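Local structure of SnoaL-like polyketide cyclase (Agrobacterium tumefaciens str. C58, 3EHC) at residues V32-G36 and R37-L41; L65-A69 and T70-A74; D105-A109 and K110-V114; D119-A122 and I123-L127. The protein is of unknown function but belongs to the SnoaL-like polyketide cyclases of the NTF2 clan, and may therefore bind or convert a small molecule in its cone-shaped fold. One frame throughout, in Å; residues are numbered along the deposited sequence.

Contact 1: V32-G36 and R37-L41; sequences VEHNG and RPFGL
Arg37 folds back over the turn and grips His34 by backbone and side chain alike. Three backbone bonds set the frame: Arg37 N donates to His34 O (2.9 Å), His34 N donates to Arg37 O (3.2 Å), and Gly40 N reaches Val32 O (3.0 Å). Among side-chain bonds, Arg37 NE meets His34 O at 3.1 Å, arriving from the face of that carbonyl opposite to the one Arg37 N uses, so two donors hold a single oxygen. The bend at chi3 of Arg37 (-64°) turns the guanidinium back toward the histidine, where NH2 lies 2.8 Å from His34 ND1 at the ring edge. That bond is weak, its N-H bent well off line, and the ring and guanidinium planes stand 76° apart. Apolar contacts complete the fit: Phe39 CZ touches His34 CB at 3.4 Å, and Glu33 CG packs on Pro38 CA at 3.6 Å. Outside the turn, Asn35 OD1 accepts from Ser116 N, tying the loop to strand 110-118. Gly36 and Asn35 both take positive phi at the corners of a type I' beta turn, which reverses edge strand 32-34 toward helix 40-54.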
# COMPACT_ATOMS: atom_id res chain seq x y z
N VAL B 32 -5.70 -19.44 3.34
CA VAL B 32 -5.35 -18.07 3.06
C VAL B 32 -6.60 -17.15 2.99
O VAL B 32 -7.68 -17.54 2.50
CB VAL B 32 -4.50 -17.97 1.77
CG1 VAL B 32 -5.30 -18.41 0.56
CG2 VAL B 32 -3.97 -16.52 1.60
N GLU B 33 -6.42 -15.95 3.54
CA GLU B 33 -7.38 -14.86 3.47
C GLU B 33 -6.78 -13.70 2.69
O GLU B 33 -5.62 -13.36 2.92
CB GLU B 33 -7.62 -14.32 4.87
CG GLU B 33 -8.85 -14.74 5.52
CD GLU B 33 -8.87 -14.31 6.97
OE1 GLU B 33 -8.15 -14.96 7.78
OE2 GLU B 33 -9.59 -13.33 7.27
N HIS B 34 -7.55 -13.11 1.77
CA HIS B 34 -7.11 -11.96 0.99
C HIS B 34 -8.13 -10.85 1.16
O HIS B 34 -9.30 -11.05 0.86
CB HIS B 34 -6.99 -12.30 -0.49
CG HIS B 34 -6.31 -11.22 -1.29
ND1 HIS B 34 -6.96 -10.10 -1.74
CD2 HIS B 34 -5.02 -11.10 -1.71
CE1 HIS B 34 -6.12 -9.34 -2.42
NE2 HIS B 34 -4.93 -9.91 -2.41
N ASN B 35 -7.67 -9.68 1.62
CA ASN B 35 -8.54 -8.54 1.94
C ASN B 35 -9.78 -8.94 2.69
O ASN B 35 -10.90 -8.55 2.35
CB ASN B 35 -8.91 -7.74 0.69
CG ASN B 35 -7.75 -6.94 0.19
OD1 ASN B 35 -6.72 -6.87 0.83
ND2 ASN B 35 -7.90 -6.34 -0.97
N GLY B 36 -9.56 -9.75 3.72
CA GLY B 36 -10.62 -10.24 4.58
C GLY B 36 -11.55 -11.32 4.03
O GLY B 36 -12.48 -11.71 4.71
N ARG B 37 -11.34 -11.77 2.80
CA ARG B 37 -12.16 -12.83 2.22
C ARG B 37 -11.51 -14.18 2.54
O ARG B 37 -10.40 -14.47 2.06
CB ARG B 37 -12.35 -12.62 0.71
CG ARG B 37 -13.18 -11.38 0.36
CD ARG B 37 -12.92 -10.98 -1.09
NE ARG B 37 -11.52 -10.57 -1.31
CZ ARG B 37 -10.88 -10.58 -2.49
NH1 ARG B 37 -11.49 -10.97 -3.61
NH2 ARG B 37 -9.61 -10.18 -2.56
N PRO B 38 -12.20 -15.01 3.35
CA PRO B 38 -11.58 -16.25 3.77
C PRO B 38 -11.81 -17.31 2.70
O PRO B 38 -12.53 -18.27 2.93
CB PRO B 38 -12.32 -16.56 5.07
CG PRO B 38 -13.71 -16.02 4.84
CD PRO B 38 -13.58 -14.88 3.89
N PHE B 39 -11.20 -17.14 1.53
CA PHE B 39 -11.53 -17.96 0.37
C PHE B 39 -10.55 -19.13 0.06
O PHE B 39 -10.77 -19.89 -0.88
CB PHE B 39 -11.88 -17.08 -0.86
CG PHE B 39 -10.76 -16.16 -1.35
CD1 PHE B 39 -9.42 -16.34 -1.00
CD2 PHE B 39 -11.07 -15.13 -2.25
CE1 PHE B 39 -8.45 -15.50 -1.51
CE2 PHE B 39 -10.10 -14.29 -2.75
CZ PHE B 39 -8.79 -14.47 -2.39
N GLY B 40 -9.49 -19.26 0.86
CA GLY B 40 -8.57 -20.39 0.79
C GLY B 40 -7.71 -20.45 -0.45
O GLY B 40 -7.83 -19.62 -1.35
N LEU B 41 -6.86 -21.48 -0.50
CA LEU B 41 -5.93 -21.68 -1.62
C LEU B 41 -6.64 -21.68 -2.98
O LEU B 41 -6.14 -21.07 -3.92
CB LEU B 41 -5.16 -23.01 -1.45
CG LEU B 41 -3.99 -23.31 -2.41
CD1 LEU B 41 -2.88 -22.31 -2.25
CD2 LEU B 41 -3.47 -24.70 -2.11

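Contact 2: L65-A69 and T70-A74; sequences LVSDA and TRLAA
Asp68 OD1 bridges the turn, accepting two backbone N-H groups, Arg71 N at 2.9 Å and Thr70 N at 3.0 Å. The two donors come from opposite faces of the carboxylate plane; Thr70 N lies on the anti side, 25° out of it. The first torsion of Asp68 (chi1 57°) sets CG between the backbone N and the carbonyl carbon, which folds the carboxylate back over the turn. Asp68 N donates in turn to Arg71 O at 3.0 Å.

Beyond the turn, the two strands run antiparallel. Val66 and Ala73 form a hydrogen-bonded pair, with Ala73 N to Val66 O at 2.7 Å and Val66 N to Ala73 O at 2.9 Å, both nearly straight. On the face carrying Leu65, Ser67, Leu72 and Ala74, Leu65 CD2 rests against Ala74 CB at 3.7 Å and Leu72 CD2 at 4.1 Å, while Ser67 CB sits on Leu72 CB. Helix 5-17 packs on this face through Tyr9, and Asn6 bonds Ser67 OG. Val66 and Ala73 point to the other face, where they meet Phe103 and Ala73 of the second subunit.

Chemically, one carboxylate oxygen satisfies two N-H groups of the tight loop, which probably steadies its negative charge and fixes the rotation of the aspartate.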
# COMPACT_ATOMS: atom_id res chain seq x y z
N LEU B 65 10.81 -4.14 -1.06
CA LEU B 65 10.45 -5.21 -0.14
C LEU B 65 10.95 -4.85 1.29
O LEU B 65 12.12 -4.47 1.46
CB LEU B 65 11.10 -6.55 -0.52
CG LEU B 65 10.76 -7.29 -1.81
CD1 LEU B 65 11.56 -8.61 -1.81
CD2 LEU B 65 9.24 -7.53 -1.94
N VAL B 66 10.06 -4.94 2.27
CA VAL B 66 10.41 -4.80 3.68
C VAL B 66 9.86 -6.01 4.42
O VAL B 66 8.68 -6.36 4.30
CB VAL B 66 9.82 -3.55 4.34
CG1 VAL B 66 10.57 -3.29 5.65
CG2 VAL B 66 9.87 -2.31 3.43
N SER B 67 10.70 -6.67 5.20
CA SER B 67 10.24 -7.86 5.91
C SER B 67 10.94 -8.11 7.23
O SER B 67 12.07 -7.65 7.49
CB SER B 67 10.34 -9.10 5.01
OG SER B 67 11.67 -9.31 4.58
N ASP B 68 10.25 -8.86 8.08
CA ASP B 68 10.84 -9.36 9.33
C ASP B 68 10.62 -10.88 9.41
O ASP B 68 10.57 -11.56 8.38
CB ASP B 68 10.33 -8.58 10.54
CG ASP B 68 8.81 -8.60 10.69
OD1 ASP B 68 8.19 -9.61 10.30
OD2 ASP B 68 8.25 -7.60 11.20
N ALA B 69 10.51 -11.42 10.61
CA ALA B 69 10.42 -12.86 10.75
C ALA B 69 9.09 -13.39 10.19
O ALA B 69 9.08 -14.47 9.59
CB ALA B 69 10.60 -13.28 12.21
N THR B 70 8.00 -12.65 10.38
CA THR B 70 6.66 -13.17 10.06
C THR B 70 5.94 -12.40 8.98
O THR B 70 4.94 -12.90 8.46
CB THR B 70 5.76 -13.26 11.33
OG1 THR B 70 5.50 -11.96 11.86
CG2 THR B 70 6.43 -14.16 12.41
N ARG B 71 6.41 -11.21 8.62
CA ARG B 71 5.64 -10.36 7.72
C ARG B 71 6.49 -9.79 6.59
O ARG B 71 7.68 -9.57 6.75
CB ARG B 71 4.99 -9.24 8.51
CG ARG B 71 4.01 -9.69 9.59
CD ARG B 71 3.40 -8.47 10.29
NE ARG B 71 1.93 -8.51 10.28
CZ ARG B 71 1.15 -8.83 11.32
NH1 ARG B 71 1.69 -9.14 12.51
NH2 ARG B 71 -0.18 -8.85 11.17
N LEU B 72 5.84 -9.54 5.46
CA LEU B 72 6.50 -8.89 4.31
C LEU B 72 5.55 -7.85 3.72
O LEU B 72 4.35 -8.10 3.59
CB LEU B 72 6.97 -9.91 3.25
CG LEU B 72 7.66 -9.40 1.97
CD1 LEU B 72 8.69 -10.37 1.47
CD2 LEU B 72 6.61 -9.09 0.85
N ALA B 73 6.10 -6.67 3.42
CA ALA B 73 5.38 -5.62 2.70
C ALA B 73 6.10 -5.41 1.36
O ALA B 73 7.34 -5.27 1.33
CB ALA B 73 5.38 -4.35 3.52
N ALA B 74 5.32 -5.39 0.27
CA ALA B 74 5.85 -5.19 -1.09
C ALA B 74 5.20 -3.99 -1.78
O ALA B 74 3.99 -3.81 -1.70
CB ALA B 74 5.65 -6.47 -1.93

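Contact 3: D105-A109 and K110-V114; sequences DFEQA and KIRRV. With SO4 (sulfate ion), chain H.
Arg112 and Glu107 lie side by side, and the arginine can be followed outward from its CB, which rests 3.5 Å from Asp105 O. Its CG, anti to the backbone N (chi1 -179°), runs 3.7 Å from Glu107 CD, so the aliphatic stem packs on the carboxylate carbon. The chain then bends at chi2, and CD turns the guanidinium toward the sulfate, with NE still 4.1 Å from Glu107 OE1, close for opposite charges but beyond a salt bridge. At the tip, NE donates to sulfate O1 and NH2 to sulfate O4, each at 3.1 Å, with the sulfur in the guanidinium plane; NH1 turns instead to a salt bridge with Glu33.

Arg112 NH1 lies over the centre of the Arg113 guanidinium, 3.9 Å above its plane, and Arg113 sends NH1 between two acids. This NH1 makes a straight salt bridge to Glu107 OE2 (3.3 Å, in the guanidinium plane) and a second to Asp105 OD2, whose hydrogen bond is weak. In the backbone beneath, Arg112 N and Arg113 N both donate to Asp105 O, a classic beta bulge. On the face opposite these charges, Phe106 CZ meets Ile111 CG1 at 3.7 Å.

The close approach of two guanidiniums is probably offset by Glu33, Asp105, Glu107 and the sulfate. That sulfate, probably from the crystallisation liquor, shows that the outer arginine can take an anion by paired N-H groups.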
# COMPACT_ATOMS: atom_id res chain seq x y z
N ASP B 105 1.06 -11.76 5.91
CA ASP B 105 1.35 -12.42 7.16
C ASP B 105 1.66 -13.86 6.75
O ASP B 105 0.84 -14.50 6.10
CB ASP B 105 0.16 -12.27 8.11
CG ASP B 105 0.45 -12.71 9.55
OD1 ASP B 105 1.63 -12.78 10.03
OD2 ASP B 105 -0.57 -13.01 10.23
N PHE B 106 2.87 -14.32 7.08
CA PHE B 106 3.33 -15.68 6.78
C PHE B 106 3.14 -16.57 8.00
O PHE B 106 3.29 -16.12 9.14
CB PHE B 106 4.81 -15.68 6.38
CG PHE B 106 5.04 -15.36 4.94
CD1 PHE B 106 5.06 -14.03 4.51
CD2 PHE B 106 5.22 -16.38 4.01
CE1 PHE B 106 5.26 -13.72 3.18
CE2 PHE B 106 5.43 -16.09 2.69
CZ PHE B 106 5.45 -14.73 2.27
N GLU B 107 2.78 -17.83 7.74
CA GLU B 107 2.74 -18.88 8.76
C GLU B 107 3.37 -20.14 8.18
O GLU B 107 2.89 -20.68 7.18
CB GLU B 107 1.32 -19.18 9.22
CG GLU B 107 0.83 -18.24 10.32
CD GLU B 107 -0.56 -18.59 10.84
OE1 GLU B 107 -1.05 -19.71 10.54
OE2 GLU B 107 -1.15 -17.74 11.54
N GLN B 108 4.44 -20.59 8.81
CA GLN B 108 5.18 -21.75 8.33
C GLN B 108 5.60 -21.66 6.86
O GLN B 108 5.40 -22.62 6.09
CB GLN B 108 4.37 -23.03 8.59
CG GLN B 108 4.30 -23.34 10.08
CD GLN B 108 2.92 -23.68 10.51
OE1 GLN B 108 2.50 -24.84 10.41
NE2 GLN B 108 2.18 -22.67 11.02
N ALA B 109 6.21 -20.51 6.50
CA ALA B 109 6.80 -20.26 5.17
C ALA B 109 5.76 -20.12 4.03
O ALA B 109 6.12 -20.17 2.85
CB ALA B 109 7.86 -21.32 4.82
N LYS B 110 4.50 -19.92 4.39
CA LYS B 110 3.42 -19.72 3.41
C LYS B 110 2.55 -18.49 3.74
O LYS B 110 2.32 -18.16 4.91
CB LYS B 110 2.51 -20.96 3.35
CG LYS B 110 3.18 -22.26 2.92
CD LYS B 110 2.13 -23.35 2.75
CE LYS B 110 2.74 -24.68 2.35
NZ LYS B 110 1.68 -25.66 2.01
N ILE B 111 2.06 -17.83 2.69
CA ILE B 111 1.18 -16.68 2.82
C ILE B 111 -0.13 -17.11 3.45
O ILE B 111 -0.79 -18.01 2.93
CB ILE B 111 0.86 -16.05 1.44
CG1 ILE B 111 2.09 -15.31 0.89
CG2 ILE B 111 -0.39 -15.13 1.52
CD1 ILE B 111 2.21 -15.38 -0.62
N ARG B 112 -0.51 -16.45 4.55
CA ARG B 112 -1.70 -16.81 5.33
C ARG B 112 -2.76 -15.71 5.31
O ARG B 112 -3.96 -15.98 5.26
CB ARG B 112 -1.27 -17.15 6.77
CG ARG B 112 -2.35 -17.58 7.74
CD ARG B 112 -3.30 -18.62 7.20
NE ARG B 112 -4.34 -18.93 8.17
CZ ARG B 112 -5.49 -18.27 8.30
NH1 ARG B 112 -5.79 -17.23 7.53
NH2 ARG B 112 -6.37 -18.66 9.22
N ARG B 113 -2.32 -14.46 5.37
CA ARG B 113 -3.21 -13.32 5.26
C ARG B 113 -2.57 -12.25 4.37
O ARG B 113 -1.36 -12.01 4.43
CB ARG B 113 -3.48 -12.74 6.64
CG ARG B 113 -4.10 -13.70 7.60
CD ARG B 113 -4.22 -13.11 8.98
NE ARG B 113 -4.85 -14.06 9.88
CZ ARG B 113 -4.23 -15.08 10.47
NH1 ARG B 113 -2.93 -15.31 10.27
NH2 ARG B 113 -4.91 -15.88 11.27
N VAL B 114 -3.40 -11.61 3.54
CA VAL B 114 -2.94 -10.59 2.63
C VAL B 114 -3.83 -9.36 2.78
O VAL B 114 -5.05 -9.47 2.92
CB VAL B 114 -2.96 -11.10 1.17
CG1 VAL B 114 -2.26 -10.13 0.26
CG2 VAL B 114 -2.30 -12.48 1.09
S SO4 H . -5.24 -21.74 10.58
O1 SO4 H . -4.52 -21.80 9.30
O2 SO4 H . -4.79 -22.81 11.47
O3 SO4 H . -6.68 -21.86 10.33
O4 SO4 H . -4.92 -20.49 11.26

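Contact 4: D119-A122 and I123-L127; sequences DKVA and IERQL. With SO4 (sulfate ion), chain G.
This is an i to i+4 contact within the C-terminal helix 120-127, which follows strand 110-118 and lies at the interface with the second subunit. Asp119 is the N-cap, just ahead of the helix; its OD1 takes a weak capping bond from Ala122 N at 3.4 Å. Regular helical bonds follow, among them Glu124 N to Lys120 O at 3.0 Å and Arg125 N to Val121 O.

Ala122 O has two donors from one residue. Gln126 N reaches it at 3.2 Å, and Gln126 NE2 comes at 2.8 Å from the opposite face, standing 71° above the carbonyl plane. The same NE2 also donates to Gln97 O of strand 96-107. Val121 CG1 lies under one face of the Arg125 guanidinium, 3.6 Å from NH2. From its edge, NH2 donates to sulfate O3 at 3.1 Å, and Asn35 of the second subunit binds this sulfate as well.

Within the helix Glu124 OE2 touches Lys120 CE at 3.4 Å, but NZ stays 4.4 Å away, beyond a salt bridge, and donates to Met87 O. Glu124 OE1 finds its main partner in Lys120 NZ of the second subunit, and Lys120 NZ, besides its bond to Met87 O, makes the reciprocal bridge to Glu124 OE1 of that subunit. Such a pair of reciprocal salt bridges between equivalent helices is characteristic of a twofold-symmetric dimer contact, contributed here by the C-terminal helix.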
# COMPACT_ATOMS: atom_id res chain seq x y z
N ASP B 119 -3.38 1.27 -6.77
CA ASP B 119 -3.44 2.69 -7.04
C ASP B 119 -4.40 2.96 -8.23
O ASP B 119 -3.96 3.15 -9.37
CB ASP B 119 -2.04 3.26 -7.29
CG ASP B 119 -2.00 4.80 -7.30
OD1 ASP B 119 -3.03 5.45 -7.03
OD2 ASP B 119 -0.93 5.35 -7.60
N LYS B 120 -5.69 3.01 -7.91
CA LYS B 120 -6.74 3.30 -8.84
C LYS B 120 -6.61 4.71 -9.38
O LYS B 120 -6.88 4.94 -10.56
CB LYS B 120 -8.12 3.05 -8.21
CG LYS B 120 -9.29 3.34 -9.12
CD LYS B 120 -10.59 2.70 -8.70
CE LYS B 120 -11.69 3.04 -9.70
NZ LYS B 120 -12.99 2.44 -9.35
N VAL B 121 -6.19 5.65 -8.53
CA VAL B 121 -6.06 7.05 -8.94
C VAL B 121 -5.08 7.19 -10.12
O VAL B 121 -5.33 7.98 -11.00
CB VAL B 121 -5.73 7.99 -7.73
CG1 VAL B 121 -5.62 9.42 -8.17
CG2 VAL B 121 -6.83 7.88 -6.64
N ALA B 122 -3.97 6.43 -10.12
CA ALA B 122 -2.95 6.43 -11.19
C ALA B 122 -3.58 6.03 -12.51
O ALA B 122 -3.31 6.64 -13.55
CB ALA B 122 -1.76 5.48 -10.81
N ILE B 123 -4.44 5.01 -12.47
CA ILE B 123 -5.13 4.55 -13.67
C ILE B 123 -6.13 5.60 -14.18
O ILE B 123 -6.21 5.86 -15.37
CB ILE B 123 -5.85 3.18 -13.47
CG1 ILE B 123 -4.90 2.12 -12.92
CG2 ILE B 123 -6.49 2.66 -14.86
CD1 ILE B 123 -5.63 0.74 -12.59
N GLU B 124 -6.92 6.17 -13.27
CA GLU B 124 -7.88 7.23 -13.60
C GLU B 124 -7.23 8.39 -14.34
O GLU B 124 -7.76 8.87 -15.35
CB GLU B 124 -8.60 7.69 -12.32
CG GLU B 124 -9.62 6.70 -11.80
CD GLU B 124 -10.17 7.02 -10.37
OE1 GLU B 124 -9.64 7.90 -9.65
OE2 GLU B 124 -11.17 6.38 -9.96
N ARG B 125 -6.10 8.83 -13.80
CA ARG B 125 -5.33 9.87 -14.43
C ARG B 125 -4.85 9.56 -15.82
O ARG B 125 -4.82 10.44 -16.64
CB ARG B 125 -4.11 10.20 -13.57
CG ARG B 125 -4.51 11.03 -12.43
CD ARG B 125 -3.34 11.41 -11.61
NE ARG B 125 -3.81 11.93 -10.32
CZ ARG B 125 -3.09 11.88 -9.21
NH1 ARG B 125 -1.88 11.32 -9.22
NH2 ARG B 125 -3.61 12.38 -8.08
N GLN B 126 -4.45 8.31 -16.06
CA GLN B 126 -3.99 7.90 -17.38
C GLN B 126 -5.09 7.84 -18.43
O GLN B 126 -4.82 8.05 -19.60
CB GLN B 126 -3.27 6.56 -17.28
CG GLN B 126 -1.93 6.71 -16.67
CD GLN B 126 -1.31 5.40 -16.21
OE1 GLN B 126 -0.75 4.63 -17.02
NE2 GLN B 126 -1.34 5.17 -14.91
N LEU B 127 -6.32 7.56 -18.00
CA LEU B 127 -7.47 7.53 -18.89
C LEU B 127 -8.13 8.90 -19.04
O LEU B 127 -8.93 9.11 -19.96
CB LEU B 127 -8.53 6.53 -18.38
CG LEU B 127 -8.13 5.09 -18.07
CD1 LEU B 127 -9.38 4.26 -17.80
CD2 LEU B 127 -7.25 4.49 -19.17
S SO4 G . -0.14 11.86 -5.58
O1 SO4 G . 0.71 12.86 -6.26
O2 SO4 G . 0.06 10.53 -6.18
O3 SO4 G . -1.56 12.20 -5.70
O4 SO4 G . 0.18 11.83 -4.16

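How the contacts relate
Along the chain the four contacts lie in series, with none nested or crossing. Contact 1 closes the turn leading from edge strand 32-34 to helix 40-54. Contact 2 closes the hairpin between strands 62-67 and 71-80, and contact 3 that between strands 96-107 and 110-118. These three meet in one mixed sheet: contact 3 is the middle member, bonded to contact 1 through Glu33 O and Val114 N and to contact 2 through Thr70 O and Phe106 N. Contact 4 stands apart, its centre about 30 Å from that of contact 3 and across the chain's centre. Contacts 2 and 4 both touch the second subunit, which ties the sheet and the C-terminal helix into the dimer.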